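Local structure of 28 kDa product (Pseudomonas syringae pv. phaseolicola, 1UKF) at residues L41-G45 with E46-R50; V113-S116 with G117-H120; H170-L174 with N175-A179. The protein acts as a papain-like cysteine protease that the bacterium uses as an avirulence and virulence factor in plant cells, where it interacts with the host protein PBS1. All blocks are in the same frame, centred on the assembly; numbering follows the deposited sequence.

Contact 1: residues L41-G45 with E46-R50; sequences LDYNG and EGQSR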
loop_
_atom_site.group_PDB
_atom_site.type_symbol
_atom_site.label_atom_id
_atom_site.label_comp_id
_atom_site.label_asym_id
_atom_site.label_seq_id
_atom_site.Cartn_x
_atom_site.Cartn_y
_atom_site.Cartn_z
ATOM N N LEU A 41 10.056 -5.421 9.692
ATOM C CA LEU A 41 9.891 -5.835 8.304
ATOM C C LEU A 41 11.195 -6.013 7.539
ATOM O O LEU A 41 11.187 -6.549 6.427
ATOM C CB LEU A 41 9.013 -4.815 7.577
ATOM C CG LEU A 41 7.603 -4.639 8.141
ATOM C CD1 LEU A 41 6.989 -3.345 7.629
ATOM C CD2 LEU A 41 6.750 -5.833 7.759
ATOM N N ASP A 42 12.305 -5.563 8.123
ATOM C CA ASP A 42 13.608 -5.675 7.470
ATOM C C ASP A 42 13.981 -7.147 7.270
ATOM O O ASP A 42 13.392 -8.038 7.881
ATOM C CB ASP A 42 14.686 -4.950 8.285
ATOM C CG ASP A 42 15.733 -4.274 7.406
ATOM O OD1 ASP A 42 15.918 -4.698 6.243
ATOM O OD2 ASP A 42 16.382 -3.318 7.884
ATOM N N TYR A 43 14.980 -7.390 6.429
ATOM C CA TYR A 43 15.385 -8.744 6.074
ATOM C C TYR A 43 15.729 -9.722 7.187
ATOM O O TYR A 43 15.501 -10.921 7.039
ATOM C CB TYR A 43 16.520 -8.674 5.055
ATOM C CG TYR A 43 16.147 -7.802 3.875
ATOM C CD1 TYR A 43 16.682 -6.525 3.731
ATOM C CD2 TYR A 43 15.190 -8.223 2.951
ATOM C CE1 TYR A 43 16.271 -5.683 2.703
ATOM C CE2 TYR A 43 14.771 -7.390 1.924
ATOM C CZ TYR A 43 15.312 -6.123 1.807
ATOM O OH TYR A 43 14.877 -5.286 0.805
ATOM N N ASN A 44 16.262 -9.231 8.299
ATOM C CA ASN A 44 16.605 -10.119 9.405
ATOM C C ASN A 44 15.513 -10.095 10.469
ATOM O O ASN A 44 15.701 -10.597 11.575
ATOM C CB ASN A 44 17.947 -9.708 10.017
ATOM C CG ASN A 44 17.868 -8.397 10.772
ATOM O OD1 ASN A 44 17.049 -7.536 10.457
ATOM N ND2 ASN A 44 18.731 -8.234 11.768
ATOM N N GLY A 45 14.363 -9.522 10.119
ATOM C CA GLY A 45 13.259 -9.425 11.055
ATOM C C GLY A 45 12.131 -10.410 10.813
ATOM O O GLY A 45 11.931 -10.895 9.700
ATOM N N GLU A 46 11.386 -10.701 11.873
ATOM C CA GLU A 46 10.262 -11.627 11.804
ATOM C C GLU A 46 9.226 -11.173 10.779
ATOM O O GLU A 46 8.581 -12.001 10.131
ATOM C CB GLU A 46 9.605 -11.743 13.185
ATOM C CG GLU A 46 8.309 -12.542 13.208
ATOM C CD GLU A 46 8.520 -14.017 12.937
ATOM O OE1 GLU A 46 7.513 -14.744 12.798
ATOM O OE2 GLU A 46 9.687 -14.452 12.868
ATOM N N GLY A 47 9.078 -9.857 10.639
ATOM C CA GLY A 47 8.118 -9.303 9.698
ATOM C C GLY A 47 8.403 -9.651 8.250
ATOM O O GLY A 47 7.475 -9.737 7.445
ATOM N N GLN A 48 9.672 -9.841 7.906
ATOM C CA GLN A 48 10.028 -10.196 6.537
ATOM C C GLN A 48 9.470 -11.592 6.251
ATOM O O GLN A 48 8.883 -11.827 5.195
ATOM C CB GLN A 48 11.553 -10.167 6.352
ATOM C CG GLN A 48 12.046 -10.599 4.973
ATOM C CD GLN A 48 11.842 -9.573 3.858
ATOM O OE1 GLN A 48 11.952 -9.914 2.681
ATOM N NE2 GLN A 48 11.574 -8.324 4.218
ATOM N N SER A 49 9.634 -12.516 7.197
ATOM C CA SER A 49 9.114 -13.869 7.018
ATOM C C SER A 49 7.590 -13.891 7.052
ATOM O O SER A 49 6.961 -14.583 6.253
ATOM C CB SER A 49 9.660 -14.814 8.092
ATOM O OG SER A 49 10.963 -15.259 7.766
ATOM N N ARG A 50 6.995 -13.144 7.978
ATOM C CA ARG A 50 5.541 -13.102 8.073
ATOM C C ARG A 50 4.987 -12.469 6.798
ATOM O O ARG A 50 3.986 -12.932 6.245
ATOM C CB ARG A 50 5.098 -12.291 9.295
ATOM C CG ARG A 50 3.647 -12.513 9.686
ATOM C CD ARG A 50 3.442 -13.909 10.259
ATOM N NE ARG A 50 2.030 -14.230 10.452
ATOM C CZ ARG A 50 1.172 -14.462 9.464
ATOM N NH1 ARG A 50 1.579 -14.413 8.202
ATOM N NH2 ARG A 50 -0.095 -14.744 9.736
#
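Between Leu-41, the last residue of helix 34-41, and helix 46-67 the chain folds round a type I beta turn, Asp-42 to Gly-45, which brings the CA atoms of Leu-41 and Gly-47 within 4.1 Å. Gly-45 is the N-cap: its O accepts the N of Gln-48 at 3.1 Å, starting the helix. The side chain of Gln-48 carries the contact. Its CG lies anti to the backbone N (chi1 177°) and the chain bends at chi2, which turns the amide back over the turn. There NE2 donates to O of Leu-41 at 2.9 Å; the acceptor lies in the plane of the amide and is met almost head-on, although the N-H itself is bent (142°). Beside it the Tyr-43 ring crosses the amide with planes 52° apart, CD2 being 3.7 Å from OE1. OD1 of Asp-42 takes the N of Tyr-43, and OD2 forms a salt bridge with Arg-10. The buried amide of Gln-48 is satisfied at both atoms, since NE2 also reaches O of Val-12 and OE1 accepts from Asn-15; with Tyr-43 OH bonded to Asp-11 and His-14, the turn is tied to the segment leading to the active-site Cys-18.

Contact 2: residues V113-S116 with G117-H120; sequences VAQS and GRKH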
loop_
_atom_site.group_PDB
_atom_site.type_symbol
_atom_site.label_atom_id
_atom_site.label_comp_id
_atom_site.label_asym_id
_atom_site.label_seq_id
_atom_site.Cartn_x
_atom_site.Cartn_y
_atom_site.Cartn_z
ATOM N N VAL A 113 -8.347 8.048 1.356
ATOM C CA VAL A 113 -7.565 7.376 2.386
ATOM C C VAL A 113 -7.176 8.164 3.625
ATOM O O VAL A 113 -6.926 7.575 4.678
ATOM C CB VAL A 113 -6.276 6.762 1.769
ATOM C CG1 VAL A 113 -6.643 5.923 0.551
ATOM C CG2 VAL A 113 -5.286 7.856 1.388
ATOM N N ALA A 114 -7.120 9.486 3.509
ATOM C CA ALA A 114 -6.751 10.320 4.643
ATOM C C ALA A 114 -7.965 10.763 5.453
ATOM O O ALA A 114 -8.229 11.957 5.597
ATOM C CB ALA A 114 -5.965 11.535 4.164
ATOM N N GLN A 115 -8.711 9.790 5.967
ATOM C CA GLN A 115 -9.880 10.055 6.801
ATOM C C GLN A 115 -9.630 9.249 8.070
ATOM O O GLN A 115 -9.246 8.080 8.008
ATOM C CB GLN A 115 -11.168 9.583 6.116
ATOM C CG GLN A 115 -11.403 10.181 4.730
ATOM C CD GLN A 115 -11.748 11.662 4.753
ATOM O OE1 GLN A 115 -11.785 12.313 3.706
ATOM N NE2 GLN A 115 -12.015 12.197 5.937
ATOM N N SER A 116 -9.836 9.875 9.221
ATOM C CA SER A 116 -9.590 9.214 10.491
ATOM C C SER A 116 -10.201 7.820 10.598
ATOM O O SER A 116 -11.369 7.609 10.263
ATOM C CB SER A 116 -10.092 10.091 11.640
ATOM O OG SER A 116 -9.687 9.556 12.883
ATOM N N GLY A 117 -9.387 6.871 11.056
ATOM C CA GLY A 117 -9.840 5.505 11.233
ATOM C C GLY A 117 -9.736 4.591 10.027
ATOM O O GLY A 117 -9.839 3.374 10.168
ATOM N N ARG A 118 -9.527 5.155 8.843
ATOM C CA ARG A 118 -9.440 4.331 7.640
ATOM C C ARG A 118 -8.091 3.675 7.403
ATOM O O ARG A 118 -7.035 4.255 7.668
ATOM C CB ARG A 118 -9.817 5.147 6.402
ATOM C CG ARG A 118 -11.254 5.644 6.395
ATOM C CD ARG A 118 -11.650 6.185 5.027
ATOM N NE ARG A 118 -13.013 6.714 5.026
ATOM C CZ ARG A 118 -13.622 7.220 3.959
ATOM N NH1 ARG A 118 -12.996 7.271 2.793
ATOM N NH2 ARG A 118 -14.862 7.683 4.060
ATOM N N LYS A 119 -8.149 2.446 6.903
ATOM C CA LYS A 119 -6.963 1.669 6.573
ATOM C C LYS A 119 -7.130 1.187 5.145
ATOM O O LYS A 119 -8.235 0.840 4.731
ATOM C CB LYS A 119 -6.818 0.465 7.505
ATOM C CG LYS A 119 -6.347 0.820 8.900
ATOM C CD LYS A 119 -5.951 -0.424 9.679
ATOM C CE LYS A 119 -5.387 -0.065 11.047
ATOM N NZ LYS A 119 -6.419 0.542 11.925
ATOM N N HIS A 120 -6.039 1.171 4.388
ATOM C CA HIS A 120 -6.105 0.724 3.002
ATOM C C HIS A 120 -4.883 -0.032 2.544
ATOM O O HIS A 120 -3.764 0.222 2.992
ATOM C CB HIS A 120 -6.211 1.902 2.022
ATOM C CG HIS A 120 -7.490 2.667 2.096
ATOM N ND1 HIS A 120 -8.516 2.507 1.190
ATOM C CD2 HIS A 120 -7.890 3.636 2.951
ATOM C CE1 HIS A 120 -9.492 3.348 1.484
ATOM N NE2 HIS A 120 -9.137 4.043 2.549
#
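Val-113 and His-120 face each other across a tight reversal, a type II beta turn from Gln-115 to Arg-118, that takes the chain from the end of helix 102-113 into strand 119-126 of the antiparallel sheet of this papain-like fold. The two arms run nearly antiparallel. Among polar contacts, the turn is closed by the backbone bond from N of Arg-118 to O of Gln-115, 3.1 Å and fairly straight at 162°. Gly-117 has the positive phi expected at the third position of a type II turn. Just before the beta turn, Ala-114 is the centre of an inverse gamma turn, whose bond from N of Gln-115 to O of Val-113 is weak. The far end of Arg-118 is held by NH1 bonding to O of Asp-112, in the last turn of the helix. The same carbonyl takes a weak bond from NE2 of His-120, whose side chain also touches Cys-136 on strand 130-139.

The nonpolar contacts are made by two pairs. Gln-115 and Arg-118 run side by side in the same direction, and the extended arginine lays its guanidinium against the aliphatic part of the glutamine: CB of Gln-115 is 3.6 Å from NE of Arg-118, and CG lies over one face toward the rim. The other pair makes a CH-pi interaction. With Val-113 CG1 anti to the carbonyl carbon (chi1 -51°), this methyl comes down over the imidazole of His-120, 3.6 Å from its centroid and 12° off the ring normal.

Contact 3: residues H170-L174 with N175-A179; sequences HYNSL and NYDVA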
loop_
_atom_site.group_PDB
_atom_site.type_symbol
_atom_site.label_atom_id
_atom_site.label_comp_id
_atom_site.label_asym_id
_atom_site.label_seq_id
_atom_site.Cartn_x
_atom_site.Cartn_y
_atom_site.Cartn_z
ATOM N N HIS A 170 7.584 10.211 -7.670
ATOM C CA HIS A 170 8.777 9.403 -7.447
ATOM C C HIS A 170 8.841 8.279 -8.474
ATOM O O HIS A 170 9.862 8.083 -9.138
ATOM C CB HIS A 170 8.753 8.800 -6.041
ATOM C CG HIS A 170 9.778 7.729 -5.827
ATOM N ND1 HIS A 170 11.115 8.004 -5.637
ATOM C CD2 HIS A 170 9.666 6.380 -5.812
ATOM C CE1 HIS A 170 11.782 6.870 -5.514
ATOM N NE2 HIS A 170 10.926 5.871 -5.618
ATOM N N TYR A 171 7.751 7.533 -8.604
ATOM C CA TYR A 171 7.728 6.433 -9.550
ATOM C C TYR A 171 7.762 6.902 -10.996
ATOM O O TYR A 171 8.454 6.310 -11.822
ATOM C CB TYR A 171 6.521 5.531 -9.291
ATOM C CG TYR A 171 6.738 4.645 -8.086
ATOM C CD1 TYR A 171 6.147 4.932 -6.855
ATOM C CD2 TYR A 171 7.601 3.553 -8.160
ATOM C CE1 TYR A 171 6.418 4.151 -5.726
ATOM C CE2 TYR A 171 7.877 2.772 -7.044
ATOM C CZ TYR A 171 7.287 3.076 -5.833
ATOM O OH TYR A 171 7.587 2.307 -4.728
ATOM N N ASN A 172 7.036 7.970 -11.309
ATOM C CA ASN A 172 7.045 8.476 -12.675
ATOM C C ASN A 172 8.449 8.929 -13.068
ATOM O O ASN A 172 8.866 8.750 -14.216
ATOM C CB ASN A 172 6.060 9.637 -12.829
ATOM C CG ASN A 172 4.621 9.205 -12.632
ATOM O OD1 ASN A 172 4.238 8.096 -13.006
ATOM N ND2 ASN A 172 3.809 10.088 -12.059
ATOM N N SER A 173 9.183 9.499 -12.117
ATOM C CA SER A 173 10.539 9.973 -12.383
ATOM C C SER A 173 11.481 8.809 -12.687
ATOM O O SER A 173 12.549 9.000 -13.274
ATOM C CB SER A 173 11.077 10.771 -11.191
ATOM O OG SER A 173 11.418 9.928 -10.104
ATOM N N LEU A 174 11.083 7.607 -12.281
ATOM C CA LEU A 174 11.884 6.408 -12.510
ATOM C C LEU A 174 11.350 5.630 -13.707
ATOM O O LEU A 174 11.746 4.491 -13.950
ATOM C CB LEU A 174 11.867 5.518 -11.266
ATOM C CG LEU A 174 12.540 6.092 -10.019
ATOM C CD1 LEU A 174 12.295 5.167 -8.838
ATOM C CD2 LEU A 174 14.032 6.263 -10.271
ATOM N N ASN A 175 10.440 6.261 -14.442
ATOM C CA ASN A 175 9.830 5.679 -15.630
ATOM C C ASN A 175 8.848 4.549 -15.353
ATOM O O ASN A 175 8.691 3.631 -16.159
ATOM C CB ASN A 175 10.916 5.222 -16.605
ATOM C CG ASN A 175 11.861 6.347 -16.970
ATOM O OD1 ASN A 175 11.427 7.456 -17.278
ATOM N ND2 ASN A 175 13.160 6.069 -16.938
ATOM N N TYR A 176 8.190 4.624 -14.201
ATOM C CA TYR A 176 7.172 3.649 -13.827
ATOM C C TYR A 176 5.869 4.434 -13.746
ATOM O O TYR A 176 5.360 4.704 -12.657
ATOM C CB TYR A 176 7.475 3.007 -12.469
ATOM C CG TYR A 176 8.633 2.035 -12.481
ATOM C CD1 TYR A 176 9.947 2.484 -12.367
ATOM C CD2 TYR A 176 8.415 0.664 -12.623
ATOM C CE1 TYR A 176 11.018 1.595 -12.393
ATOM C CE2 TYR A 176 9.479 -0.235 -12.653
ATOM C CZ TYR A 176 10.776 0.239 -12.537
ATOM O OH TYR A 176 11.836 -0.639 -12.570
ATOM N N ASP A 177 5.347 4.812 -14.909
ATOM C CA ASP A 177 4.113 5.585 -14.995
ATOM C C ASP A 177 2.954 4.932 -14.256
ATOM O O ASP A 177 2.530 3.830 -14.596
ATOM C CB ASP A 177 3.725 5.797 -16.462
ATOM C CG ASP A 177 2.394 6.513 -16.618
ATOM O OD1 ASP A 177 2.238 7.618 -16.056
ATOM O OD2 ASP A 177 1.502 5.971 -17.305
ATOM N N VAL A 178 2.446 5.625 -13.244
ATOM C CA VAL A 178 1.324 5.121 -12.466
ATOM C C VAL A 178 0.045 5.421 -13.241
ATOM O O VAL A 178 -0.484 6.529 -13.178
ATOM C CB VAL A 178 1.252 5.803 -11.084
ATOM C CG1 VAL A 178 0.116 5.209 -10.267
ATOM C CG2 VAL A 178 2.581 5.642 -10.355
ATOM N N ALA A 179 -0.438 4.426 -13.976
ATOM C CA ALA A 179 -1.646 4.569 -14.784
ATOM C C ALA A 179 -2.880 4.766 -13.912
ATOM O O ALA A 179 -3.791 5.522 -14.263
ATOM C CB ALA A 179 -1.823 3.345 -15.672
#
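Tyr-171 and Tyr-176 meet at the roots of their side chains, CB to CB at 4.2 Å, where helix 160-173 stops and the chain turns toward strand 178-187. Their rings extend from the helix end toward Phe-126, which Tyr-176 meets edge-to-face and Tyr-171 at an inclined angle. The Tyr-176 ring also fits against the end of the helix and the residue after it: O of Tyr-171 lies at its edge, near the ring plane, while CD1 packs 3.8 Å from CB of Leu-174. On the helix side the imidazole of His-170 sets CD2 above the centre of one face of the Tyr-171 ring.

Asn-172 reaches across the bend in another way. Its chi1 of -65° carries the amide past Asp-177, and OD1 accepts the N of Val-178 at 3.1 Å, in the carbonyl plane and with an N-H angle of 158°. This side-chain bond ties the helix end to the start of the strand. Val-178 completes the grip by placing CG2 4.1 Å from CB of Tyr-171. O of Tyr-171 takes two backbone donors from opposite faces of its plane, N of Leu-174 and N of Tyr-176, the latter at 2.9 Å.

With N of Asn-175 on O of Asn-172 at 3.0 Å and a positive phi (72°) at Asn-175, this is a Schellman motif ending the helix. It lies beside the active site: OH of the buried Tyr-171 bonds to OD2 of the active-site Asp-147 and to Asn-149, which places Tyr-171 in the second shell of the active site.

Overall arrangement
From the N terminus, the chain passes the active-site Cys-18 on helix 18-27 before contact 1 closes the short connection between helices 34-41 and 46-67, on the helical side of the papain-like fold. After helix 73-84 and strand 88-97, contact 2 closes the turn from helix 102-113 into strand 119-126, and contact 3 ends helix 160-173 and leads into strand 178-187. The three follow in series; none nests within or crosses another. Contacts 2 and 3 serve neighbouring antiparallel strands of one sheet, yet their centres are 24 Å apart. Contact 1 lies about 12 Å from each of the others at the nearest atoms.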